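PDB 1XJC: MobB protein homolog from Geobacillus stearothermophilus, which is of unknown function but probably binds a nucleotide such as GTP and assists molybdopterin guanine dinucleotide synthesis. Local coordinates for residues V6-Y12 with R109-L115; T19-W24 with Y157-M162; V116-W122 with V134-L140. All coordinates share one frame. Residues are numbered along the deposited sequence.

Interaction 1. Residues V6-Y12 with R109-L115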
loop_
_atom_site.group_PDB
_atom_site.type_symbol
_atom_site.label_atom_id
_atom_site.label_comp_id
_atom_site.label_asym_id
_atom_site.label_seq_id
_atom_site.Cartn_x
_atom_site.Cartn_y
_atom_site.Cartn_z
ATOM N N VAL A 6 -0.756 2.677 -8.929
ATOM C CA VAL A 6 -1.285 2.147 -7.670
ATOM C C VAL A 6 -0.516 0.932 -7.176
ATOM O O VAL A 6 -0.304 -0.002 -7.932
ATOM C CB VAL A 6 -2.757 1.703 -7.840
ATOM C CG1 VAL A 6 -3.321 1.200 -6.496
ATOM C CG2 VAL A 6 -3.591 2.867 -8.401
ATOM N N TRP A 7 -0.107 0.946 -5.909
ATOM C CA TRP A 7 0.604 -0.185 -5.320
ATOM C C TRP A 7 -0.067 -0.586 -4.015
ATOM O O TRP A 7 -0.527 0.265 -3.264
ATOM C CB TRP A 7 2.071 0.161 -5.031
ATOM C CG TRP A 7 2.948 0.121 -6.249
ATOM C CD1 TRP A 7 2.952 1.004 -7.285
ATOM C CD2 TRP A 7 3.938 -0.871 -6.555
ATOM N NE1 TRP A 7 3.885 0.623 -8.227
ATOM C CE2 TRP A 7 4.504 -0.525 -7.802
ATOM C CE3 TRP A 7 4.398 -2.018 -5.895
ATOM C CZ2 TRP A 7 5.516 -1.288 -8.408
ATOM C CZ3 TRP A 7 5.403 -2.782 -6.494
ATOM C CH2 TRP A 7 5.950 -2.412 -7.741
ATOM N N GLN A 8 -0.100 -1.883 -3.734
ATOM C CA GLN A 8 -0.720 -2.353 -2.515
ATOM C C GLN A 8 0.272 -2.884 -1.493
ATOM O O GLN A 8 1.333 -3.424 -1.830
ATOM C CB GLN A 8 -1.723 -3.452 -2.828
ATOM C CG GLN A 8 -2.975 -2.987 -3.524
ATOM C CD GLN A 8 -3.869 -4.141 -3.893
ATOM O OE1 GLN A 8 -4.509 -4.754 -3.023
ATOM N NE2 GLN A 8 -3.914 -4.466 -5.182
ATOM N N VAL A 9 -0.097 -2.730 -0.232
ATOM C CA VAL A 9 0.699 -3.217 0.879
ATOM C C VAL A 9 -0.261 -4.142 1.611
ATOM O O VAL A 9 -1.294 -3.698 2.125
ATOM C CB VAL A 9 1.154 -2.060 1.793
ATOM C CG1 VAL A 9 1.776 -2.629 3.087
ATOM C CG2 VAL A 9 2.174 -1.178 1.048
ATOM N N VAL A 10 0.046 -5.437 1.621
ATOM C CA VAL A 10 -0.823 -6.410 2.280
ATOM C C VAL A 10 -0.107 -7.202 3.372
ATOM O O VAL A 10 1.098 -7.480 3.273
ATOM C CB VAL A 10 -1.424 -7.411 1.253
ATOM C CG1 VAL A 10 -2.255 -6.652 0.224
ATOM C CG2 VAL A 10 -0.301 -8.189 0.547
ATOM N N GLY A 11 -0.858 -7.566 4.409
ATOM C CA GLY A 11 -0.299 -8.324 5.509
ATOM C C GLY A 11 -1.231 -8.317 6.709
ATOM O O GLY A 11 -2.146 -7.481 6.805
ATOM N N TYR A 12 -0.999 -9.246 7.630
ATOM C CA TYR A 12 -1.819 -9.353 8.825
ATOM C C TYR A 12 -1.405 -8.317 9.871
ATOM O O TYR A 12 -0.482 -7.523 9.646
ATOM C CB TYR A 12 -1.720 -10.780 9.364
ATOM C CG TYR A 12 -2.297 -11.796 8.388
ATOM C CD1 TYR A 12 -3.655 -11.774 8.059
ATOM C CD2 TYR A 12 -1.482 -12.745 7.758
ATOM C CE1 TYR A 12 -4.189 -12.669 7.125
ATOM C CE2 TYR A 12 -2.003 -13.642 6.824
ATOM C CZ TYR A 12 -3.356 -13.599 6.512
ATOM O OH TYR A 12 -3.894 -14.487 5.606
ATOM N N ARG A 109 -5.924 -6.529 -7.904
ATOM C CA ARG A 109 -4.743 -6.998 -8.620
ATOM C C ARG A 109 -3.601 -6.026 -8.953
ATOM O O ARG A 109 -2.848 -6.258 -9.903
ATOM C CB ARG A 109 -5.219 -7.713 -9.892
ATOM C CG ARG A 109 -6.162 -8.893 -9.594
ATOM C CD ARG A 109 -6.746 -9.498 -10.864
ATOM N NE ARG A 109 -5.722 -10.138 -11.685
ATOM C CZ ARG A 109 -5.241 -11.356 -11.460
ATOM N NH1 ARG A 109 -5.699 -12.076 -10.441
ATOM N NH2 ARG A 109 -4.291 -11.851 -12.244
ATOM N N HIS A 110 -3.465 -4.959 -8.167
ATOM C CA HIS A 110 -2.398 -3.974 -8.371
ATOM C C HIS A 110 -1.075 -4.589 -7.886
ATOM O O HIS A 110 -1.083 -5.503 -7.069
ATOM C CB HIS A 110 -2.724 -2.703 -7.568
ATOM C CG HIS A 110 -4.063 -2.110 -7.905
ATOM N ND1 HIS A 110 -4.319 -1.477 -9.108
ATOM C CD2 HIS A 110 -5.236 -2.111 -7.222
ATOM C CE1 HIS A 110 -5.591 -1.117 -9.150
ATOM N NE2 HIS A 110 -6.169 -1.489 -8.020
ATOM N N PRO A 111 0.072 -4.115 -8.392
ATOM C CA PRO A 111 1.318 -4.723 -7.900
ATOM C C PRO A 111 1.366 -4.551 -6.386
ATOM O O PRO A 111 1.027 -3.488 -5.867
ATOM C CB PRO A 111 2.410 -3.937 -8.631
ATOM C CG PRO A 111 1.746 -2.619 -8.939
ATOM C CD PRO A 111 0.359 -3.061 -9.376
ATOM N N LYS A 112 1.775 -5.594 -5.679
ATOM C CA LYS A 112 1.790 -5.516 -4.227
ATOM C C LYS A 112 3.018 -6.024 -3.504
ATOM O O LYS A 112 3.783 -6.877 -4.005
ATOM C CB LYS A 112 0.562 -6.242 -3.666
ATOM C CG LYS A 112 0.337 -7.649 -4.220
ATOM C CD LYS A 112 -0.928 -8.303 -3.625
ATOM C CE LYS A 112 -2.213 -7.514 -3.949
ATOM N NZ LYS A 112 -2.678 -7.579 -5.385
ATOM N N VAL A 113 3.214 -5.468 -2.318
ATOM C CA VAL A 113 4.302 -5.889 -1.463
ATOM C C VAL A 113 3.603 -6.663 -0.345
ATOM O O VAL A 113 2.638 -6.181 0.245
ATOM C CB VAL A 113 5.057 -4.693 -0.864
ATOM C CG1 VAL A 113 6.129 -5.210 0.129
ATOM C CG2 VAL A 113 5.691 -3.857 -1.994
ATOM N N VAL A 114 4.074 -7.870 -0.067
ATOM C CA VAL A 114 3.459 -8.683 0.964
ATOM C C VAL A 114 4.351 -8.693 2.211
ATOM O O VAL A 114 5.560 -8.968 2.120
ATOM C CB VAL A 114 3.256 -10.141 0.459
ATOM C CG1 VAL A 114 2.615 -10.992 1.565
ATOM C CG2 VAL A 114 2.385 -10.155 -0.817
ATOM N N LEU A 115 3.762 -8.364 3.359
ATOM C CA LEU A 115 4.483 -8.363 4.626
ATOM C C LEU A 115 4.064 -9.611 5.399
ATOM O O LEU A 115 2.862 -9.910 5.536
ATOM C CB LEU A 115 4.173 -7.096 5.429
ATOM C CG LEU A 115 4.950 -5.893 4.875
ATOM C CD1 LEU A 115 3.990 -4.893 4.315
ATOM C CD2 LEU A 115 5.818 -5.271 5.971
HETATM O O HOH W 1 1.285 -10.898 7.438
#
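Strands 6-10 and 112-115 run side by side, their axes 4.7 Å apart at closest approach and 10° from parallel; alternation along the strands sends side chains to the two faces, and the rotamers then set the contacts within each face. The backbones are joined by four hydrogen bonds: Gln8 N to Pro111 O (2.9 Å), Val113 N to Gln8 O (2.8 Å), Val10 N to Val113 O (3.0 Å) and Leu115 N to Val10 O (2.8 Å). Where the strands begin, two rings are each covered by an aliphatic group. Val6, in the t rotamer, sets CG1 3.8 Å from the centroid of the His110 imidazole, and Pro111 CG lies 3.7 Å from the centroid of the five-membered ring of Trp7; both are CH-pi contacts over a ring face. Val10 (m) and Val114 (t) share a face with Gln8 and Lys112, their CG2 atoms 3.6 Å apart. Lys112 curls through p, t, p and p torsions, so that NZ turns back to hydrogen-bond Glu108 O, its strongest partner, as well as His110 O (3.1 Å) and Ala129 O. On the other face Val9 CG1 meets Leu115 CD1 at 3.4 Å. Beyond the strand a water bridges Tyr12 N (2.8 Å) and Leu115 O (2.7 Å), where Gly11 opens a probable Walker A loop, its carbonyl bonded to Lys17. The pair is central in the parallel sheet, between strands 99-103 and 131-136; helix 17-30 covers Val9 and Val113, and helix 119-125 covers Val114 on the opposite face.

Interaction 2. Residues T19-W24 with Y157-M162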
loop_
_atom_site.group_PDB
_atom_site.type_symbol
_atom_site.label_atom_id
_atom_site.label_comp_id
_atom_site.label_asym_id
_atom_site.label_seq_id
_atom_site.Cartn_x
_atom_site.Cartn_y
_atom_site.Cartn_z
ATOM N N THR A 19 5.104 0.340 9.194
ATOM C CA THR A 19 6.463 0.793 8.960
ATOM C C THR A 19 6.663 1.043 7.461
ATOM O O THR A 19 7.118 2.112 7.070
ATOM C CB THR A 19 7.471 -0.250 9.485
ATOM O OG1 THR A 19 7.522 -0.150 10.915
ATOM C CG2 THR A 19 8.880 -0.029 8.885
ATOM N N LEU A 20 6.302 0.072 6.621
ATOM C CA LEU A 20 6.451 0.249 5.173
ATOM C C LEU A 20 5.665 1.449 4.640
ATOM O O LEU A 20 6.219 2.279 3.922
ATOM C CB LEU A 20 6.013 -0.999 4.415
ATOM C CG LEU A 20 6.085 -0.814 2.890
ATOM C CD1 LEU A 20 7.537 -0.527 2.464
ATOM C CD2 LEU A 20 5.569 -2.067 2.207
HETATM N N MSE A 21 4.385 1.549 4.992
HETATM C CA MSE A 21 3.562 2.679 4.526
HETATM C C MSE A 21 4.193 4.013 4.903
HETATM O O MSE A 21 4.328 4.920 4.079
HETATM C CB MSE A 21 2.143 2.620 5.132
HETATM C CG MSE A 21 1.241 1.539 4.553
HETATM SE SE MSE A 21 0.806 1.830 2.667
HETATM C CE MSE A 21 -0.625 3.158 2.870
ATOM N N GLU A 22 4.584 4.140 6.162
ATOM C CA GLU A 22 5.173 5.392 6.611
ATOM C C GLU A 22 6.449 5.767 5.886
ATOM O O GLU A 22 6.605 6.899 5.421
ATOM C CB GLU A 22 5.424 5.343 8.125
ATOM C CG GLU A 22 4.217 5.854 8.908
ATOM C CD GLU A 22 4.380 5.769 10.426
ATOM O OE1 GLU A 22 5.504 6.015 10.936
ATOM O OE2 GLU A 22 3.363 5.476 11.096
ATOM N N LYS A 23 7.365 4.815 5.778
ATOM C CA LYS A 23 8.630 5.091 5.126
ATOM C C LYS A 23 8.480 5.297 3.635
ATOM O O LYS A 23 9.158 6.141 3.055
ATOM C CB LYS A 23 9.614 3.947 5.399
ATOM C CG LYS A 23 10.061 3.889 6.852
ATOM C CD LYS A 23 10.972 2.695 7.093
ATOM C CE LYS A 23 11.324 2.592 8.567
ATOM N NZ LYS A 23 11.977 3.857 9.027
ATOM N N TRP A 24 7.595 4.527 3.009
ATOM C CA TRP A 24 7.397 4.639 1.568
ATOM C C TRP A 24 6.752 5.990 1.260
ATOM O O TRP A 24 7.203 6.696 0.368
ATOM C CB TRP A 24 6.510 3.493 1.069
ATOM C CG TRP A 24 6.585 3.245 -0.410
ATOM C CD1 TRP A 24 7.200 4.021 -1.354
ATOM C CD2 TRP A 24 6.036 2.124 -1.110
ATOM N NE1 TRP A 24 7.070 3.450 -2.594
ATOM C CE2 TRP A 24 6.359 2.286 -2.476
ATOM C CE3 TRP A 24 5.302 0.993 -0.715
ATOM C CZ2 TRP A 24 5.969 1.358 -3.454
ATOM C CZ3 TRP A 24 4.914 0.069 -1.690
ATOM C CH2 TRP A 24 5.250 0.259 -3.041
ATOM N N TYR A 157 15.040 -1.767 0.858
ATOM C CA TYR A 157 13.765 -1.930 0.154
ATOM C C TYR A 157 13.049 -0.657 -0.298
ATOM O O TYR A 157 12.320 -0.692 -1.278
ATOM C CB TYR A 157 12.805 -2.887 0.906
ATOM C CG TYR A 157 12.357 -2.501 2.295
ATOM C CD1 TYR A 157 11.496 -1.416 2.506
ATOM C CD2 TYR A 157 12.747 -3.260 3.402
ATOM C CE1 TYR A 157 11.035 -1.108 3.788
ATOM C CE2 TYR A 157 12.294 -2.960 4.683
ATOM C CZ TYR A 157 11.438 -1.887 4.872
ATOM O OH TYR A 157 10.980 -1.607 6.137
ATOM N N ILE A 158 13.272 0.465 0.374
ATOM C CA ILE A 158 12.625 1.719 -0.030
ATOM C C ILE A 158 13.195 2.185 -1.378
ATOM O O ILE A 158 12.441 2.434 -2.314
ATOM C CB ILE A 158 12.791 2.810 1.057
ATOM C CG1 ILE A 158 11.986 2.407 2.310
ATOM C CG2 ILE A 158 12.322 4.167 0.522
ATOM C CD1 ILE A 158 10.446 2.274 2.066
ATOM N N PRO A 159 14.533 2.290 -1.503
ATOM C CA PRO A 159 15.052 2.720 -2.810
ATOM C C PRO A 159 14.636 1.700 -3.894
ATOM O O PRO A 159 14.345 2.062 -5.040
ATOM C CB PRO A 159 16.570 2.758 -2.582
ATOM C CG PRO A 159 16.665 3.164 -1.143
ATOM C CD PRO A 159 15.610 2.276 -0.492
ATOM N N TRP A 160 14.592 0.423 -3.532
ATOM C CA TRP A 160 14.195 -0.598 -4.510
ATOM C C TRP A 160 12.748 -0.355 -4.985
ATOM O O TRP A 160 12.438 -0.383 -6.202
ATOM C CB TRP A 160 14.301 -1.990 -3.894
ATOM C CG TRP A 160 14.039 -3.093 -4.874
ATOM C CD1 TRP A 160 14.943 -3.671 -5.723
ATOM C CD2 TRP A 160 12.782 -3.718 -5.144
ATOM N NE1 TRP A 160 14.324 -4.616 -6.506
ATOM C CE2 TRP A 160 12.996 -4.663 -6.172
ATOM C CE3 TRP A 160 11.493 -3.571 -4.617
ATOM C CZ2 TRP A 160 11.967 -5.456 -6.685
ATOM C CZ3 TRP A 160 10.470 -4.359 -5.127
ATOM C CH2 TRP A 160 10.715 -5.291 -6.152
ATOM N N LEU A 161 11.859 -0.127 -4.027
ATOM C CA LEU A 161 10.452 0.110 -4.357
ATOM C C LEU A 161 10.283 1.394 -5.164
ATOM O O LEU A 161 9.554 1.404 -6.156
ATOM C CB LEU A 161 9.599 0.169 -3.084
ATOM C CG LEU A 161 9.423 -1.166 -2.365
ATOM C CD1 LEU A 161 8.761 -0.967 -1.006
ATOM C CD2 LEU A 161 8.586 -2.083 -3.243
HETATM N N MSE A 162 10.954 2.470 -4.753
HETATM C CA MSE A 162 10.849 3.733 -5.477
HETATM C C MSE A 162 11.272 3.514 -6.945
HETATM O O MSE A 162 10.639 4.027 -7.884
HETATM C CB MSE A 162 11.724 4.797 -4.805
HETATM C CG MSE A 162 11.207 5.222 -3.423
HETATM SE SE MSE A 162 9.487 6.156 -3.548
HETATM C CE MSE A 162 10.175 7.924 -3.992
#
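Two helices on one side of the P-loop-type alpha/beta sheet pack here: helix 17-30, which follows the putative Walker A loop, and the C-terminal helix 154-166. The short segments cross at -65° with axes 10.7 Å apart, and no hydrogen bond links them. Aliphatic contacts fill the middle. Leu20 CD1 touches Leu161 CD1 at 3.7 Å and Ile158 CD1 at 4.1 Å, while Ile158 CD1 also reaches Lys23 CB (3.8 Å) and the backbone N of Trp24 (3.8 Å). Aromatic contacts flank this core. Tyr157 CE1 lies 3.8 Å from Leu20 CD1, and its hydroxyl is hydrogen-bonded to Leu151 O. Trp24, in turn, offers one indole face to Leu161, whose CD1 makes a CH-pi contact 3.9 Å from the centroid of the six-membered ring. Beneath, Leu20, Trp24 and Leu161 all rest on Val113 of strand 112-116. The selenomethionine Met162 completes a Met-aromatic contact at the indole edge, its SE 3.8 Å from Trp24 NE1.

Interaction 3. Residues V116-W122 with V134-L140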
loop_
_atom_site.group_PDB
_atom_site.type_symbol
_atom_site.label_atom_id
_atom_site.label_comp_id
_atom_site.label_asym_id
_atom_site.label_seq_id
_atom_site.Cartn_x
_atom_site.Cartn_y
_atom_site.Cartn_z
ATOM N N VAL A 116 5.053 -10.355 5.883
ATOM C CA VAL A 116 4.769 -11.589 6.598
ATOM C C VAL A 116 5.566 -11.708 7.889
ATOM O O VAL A 116 6.762 -11.410 7.921
ATOM C CB VAL A 116 5.067 -12.840 5.703
ATOM C CG1 VAL A 116 4.229 -12.780 4.403
ATOM C CG2 VAL A 116 6.535 -12.908 5.360
ATOM N N ARG A 117 4.897 -12.159 8.946
ATOM C CA ARG A 117 5.556 -12.342 10.236
ATOM C C ARG A 117 6.170 -13.733 10.316
ATOM O O ARG A 117 7.116 -13.972 11.074
ATOM C CB ARG A 117 4.540 -12.205 11.374
ATOM C CG ARG A 117 3.735 -10.916 11.340
ATOM C CD ARG A 117 2.490 -11.040 12.219
ATOM N NE ARG A 117 1.611 -12.117 11.752
ATOM C CZ ARG A 117 0.375 -12.335 12.206
ATOM N NH1 ARG A 117 -0.150 -11.550 13.148
ATOM N NH2 ARG A 117 -0.338 -13.341 11.715
ATOM N N SER A 118 5.654 -14.639 9.497
ATOM C CA SER A 118 6.087 -16.029 9.559
ATOM C C SER A 118 5.842 -16.806 8.273
ATOM O O SER A 118 5.209 -16.316 7.338
ATOM C CB SER A 118 5.297 -16.715 10.665
ATOM O OG SER A 118 3.908 -16.605 10.369
ATOM N N GLU A 119 6.324 -18.043 8.257
ATOM C CA GLU A 119 6.135 -18.915 7.114
ATOM C C GLU A 119 4.635 -19.174 7.001
ATOM O O GLU A 119 4.099 -19.273 5.898
ATOM C CB GLU A 119 6.906 -20.226 7.323
ATOM C CG GLU A 119 6.655 -21.299 6.269
ATOM C CD GLU A 119 6.865 -20.802 4.848
ATOM O OE1 GLU A 119 7.841 -20.059 4.608
ATOM O OE2 GLU A 119 6.052 -21.171 3.966
ATOM N N GLU A 120 3.958 -19.254 8.144
ATOM C CA GLU A 120 2.510 -19.478 8.177
ATOM C C GLU A 120 1.743 -18.334 7.497
ATOM O O GLU A 120 0.785 -18.580 6.748
ATOM C CB GLU A 120 2.026 -19.635 9.625
ATOM C CG GLU A 120 0.520 -19.808 9.761
ATOM C CD GLU A 120 0.073 -20.062 11.200
ATOM O OE1 GLU A 120 0.511 -21.075 11.795
ATOM O OE2 GLU A 120 -0.723 -19.253 11.736
ATOM N N ASP A 121 2.140 -17.088 7.769
ATOM C CA ASP A 121 1.493 -15.940 7.122
ATOM C C ASP A 121 1.692 -16.062 5.606
ATOM O O ASP A 121 0.776 -15.818 4.824
ATOM C CB ASP A 121 2.143 -14.612 7.526
ATOM C CG ASP A 121 1.628 -14.056 8.835
ATOM O OD1 ASP A 121 0.780 -14.678 9.488
ATOM O OD2 ASP A 121 2.086 -12.960 9.215
ATOM N N TRP A 122 2.916 -16.395 5.204
ATOM C CA TRP A 122 3.267 -16.503 3.789
ATOM C C TRP A 122 2.489 -17.596 3.076
ATOM O O TRP A 122 2.127 -17.441 1.907
ATOM C CB TRP A 122 4.766 -16.767 3.636
ATOM C CG TRP A 122 5.225 -16.958 2.205
ATOM C CD1 TRP A 122 5.908 -18.034 1.698
ATOM C CD2 TRP A 122 5.024 -16.055 1.110
ATOM N NE1 TRP A 122 6.144 -17.851 0.358
ATOM C CE2 TRP A 122 5.610 -16.648 -0.032
ATOM C CE3 TRP A 122 4.395 -14.796 0.978
ATOM C CZ2 TRP A 122 5.590 -16.032 -1.295
ATOM C CZ3 TRP A 122 4.374 -14.184 -0.279
ATOM C CH2 TRP A 122 4.970 -14.805 -1.400
ATOM N N VAL A 134 8.396 -9.293 -0.999
ATOM C CA VAL A 134 8.000 -9.737 0.325
ATOM C C VAL A 134 8.956 -9.097 1.324
ATOM O O VAL A 134 10.169 -9.039 1.077
ATOM C CB VAL A 134 8.141 -11.276 0.485
ATOM C CG1 VAL A 134 7.681 -11.704 1.907
ATOM C CG2 VAL A 134 7.321 -12.010 -0.598
ATOM N N ILE A 135 8.413 -8.591 2.428
ATOM C CA ILE A 135 9.225 -8.017 3.490
ATOM C C ILE A 135 8.803 -8.857 4.693
ATOM O O ILE A 135 7.619 -8.925 5.027
ATOM C CB ILE A 135 8.931 -6.514 3.681
ATOM C CG1 ILE A 135 9.332 -5.750 2.405
ATOM C CG2 ILE A 135 9.677 -5.986 4.912
ATOM C CD1 ILE A 135 9.018 -4.232 2.414
ATOM N N ALA A 136 9.769 -9.506 5.341
ATOM C CA ALA A 136 9.440 -10.425 6.425
ATOM C C ALA A 136 10.205 -10.285 7.720
ATOM O O ALA A 136 11.259 -9.649 7.767
ATOM C CB ALA A 136 9.606 -11.852 5.913
ATOM N N TRP A 137 9.671 -10.922 8.762
ATOM C CA TRP A 137 10.287 -10.921 10.094
ATOM C C TRP A 137 11.415 -11.954 10.127
ATOM O O TRP A 137 12.354 -11.827 10.898
ATOM C CB TRP A 137 9.288 -11.353 11.164
ATOM C CG TRP A 137 8.249 -10.390 11.612
ATOM C CD1 TRP A 137 7.675 -9.379 10.895
ATOM C CD2 TRP A 137 7.539 -10.459 12.850
ATOM N NE1 TRP A 137 6.633 -8.817 11.613
ATOM C CE2 TRP A 137 6.531 -9.465 12.816
ATOM C CE3 TRP A 137 7.653 -11.270 13.988
ATOM C CZ2 TRP A 137 5.643 -9.265 13.878
ATOM C CZ3 TRP A 137 6.767 -11.067 15.044
ATOM C CH2 TRP A 137 5.775 -10.070 14.978
ATOM N N GLU A 138 11.273 -12.998 9.315
ATOM C CA GLU A 138 12.248 -14.091 9.257
ATOM C C GLU A 138 12.329 -14.640 7.841
ATOM O O GLU A 138 11.486 -14.323 7.010
ATOM C CB GLU A 138 11.832 -15.223 10.202
ATOM C CG GLU A 138 10.375 -15.659 10.048
ATOM C CD GLU A 138 10.116 -17.055 10.600
ATOM O OE1 GLU A 138 10.864 -17.481 11.511
ATOM O OE2 GLU A 138 9.158 -17.724 10.128
ATOM N N PRO A 139 13.352 -15.469 7.546
ATOM C CA PRO A 139 13.518 -16.054 6.209
ATOM C C PRO A 139 12.389 -17.049 5.925
ATOM O O PRO A 139 11.823 -17.617 6.857
ATOM C CB PRO A 139 14.885 -16.721 6.293
ATOM C CG PRO A 139 14.956 -17.142 7.742
ATOM C CD PRO A 139 14.417 -15.926 8.460
ATOM N N LEU A 140 12.068 -17.260 4.651
ATOM C CA LEU A 140 10.983 -18.166 4.283
ATOM C C LEU A 140 11.471 -19.469 3.654
ATOM O O LEU A 140 12.527 -19.511 3.034
ATOM C CB LEU A 140 10.027 -17.458 3.319
ATOM C CG LEU A 140 9.427 -16.162 3.861
ATOM C CD1 LEU A 140 8.721 -15.392 2.747
ATOM C CD2 LEU A 140 8.475 -16.503 4.999
#
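Parallel pairing ends here as both segments leave the sheet. Val116 bridges Ala136, donating from N to Ile135 O and accepting at O from Trp137 N, each at 3.1 Å. Past this point the CA-CA separation widens from 4.9 Å at Arg117-Trp137 to 6.5 Å at Ser118-Glu138, and the first segment turns into helix 119-125. Ser118 is the N-cap: its OG accepts from Asp121 N at 3.2 Å. Asp121 in turn secures the turn through OD2, which receives Arg117 N (2.9 Å) and forms a salt bridge with Arg117 NE (2.7 Å). Across the gap, Glu138 OE2 takes a weak hydrogen bond from Glu119 N at 3.4 Å. The apolar side chains close the space beneath the helix. Val116 CG2 packs on Ala136 CB (3.3 Å) and Val134 CG1 (3.8 Å), while Leu140 CD1 sits over the indole face of Trp122, 4.0 Å from the five-membered ring centroid. On the exposed flank, Arg117 CA makes a CH-pi contact 3.6 Å from the centroid of the five-membered ring of Trp137. The contact thus closes a beta-alpha-beta unit made of strand 112-116, helix 119-125 and strand 131-136; Trp122 turns back onto Val114 of the first strand, and Val134 and Ala136 pair through their backbones with the edge strand 148-150.

All three contacts meet around strand 112-116. Interactions 1 and 2, with centres about 12 Å apart, share a core on one sheet face: Val113 CG2 lies 3.6 Å from Leu161 CD2, and Trp7 CE3 3.7 Å from Trp24 CH2. Interaction 3, its centre about 14 Å from that of interaction 1, extends the same sheet, with Val114 O 2.9 Å from Ile135 N in a probable hydrogen bond. Interactions 2 and 3 touch through Ile135, whose CD1 is 3.8 Å from Tyr157 CD1. Strand 6-10 of interaction 1 leads into the probable Walker A loop, where a nucleotide would be expected, and helix 17-30 of interaction 2 follows it.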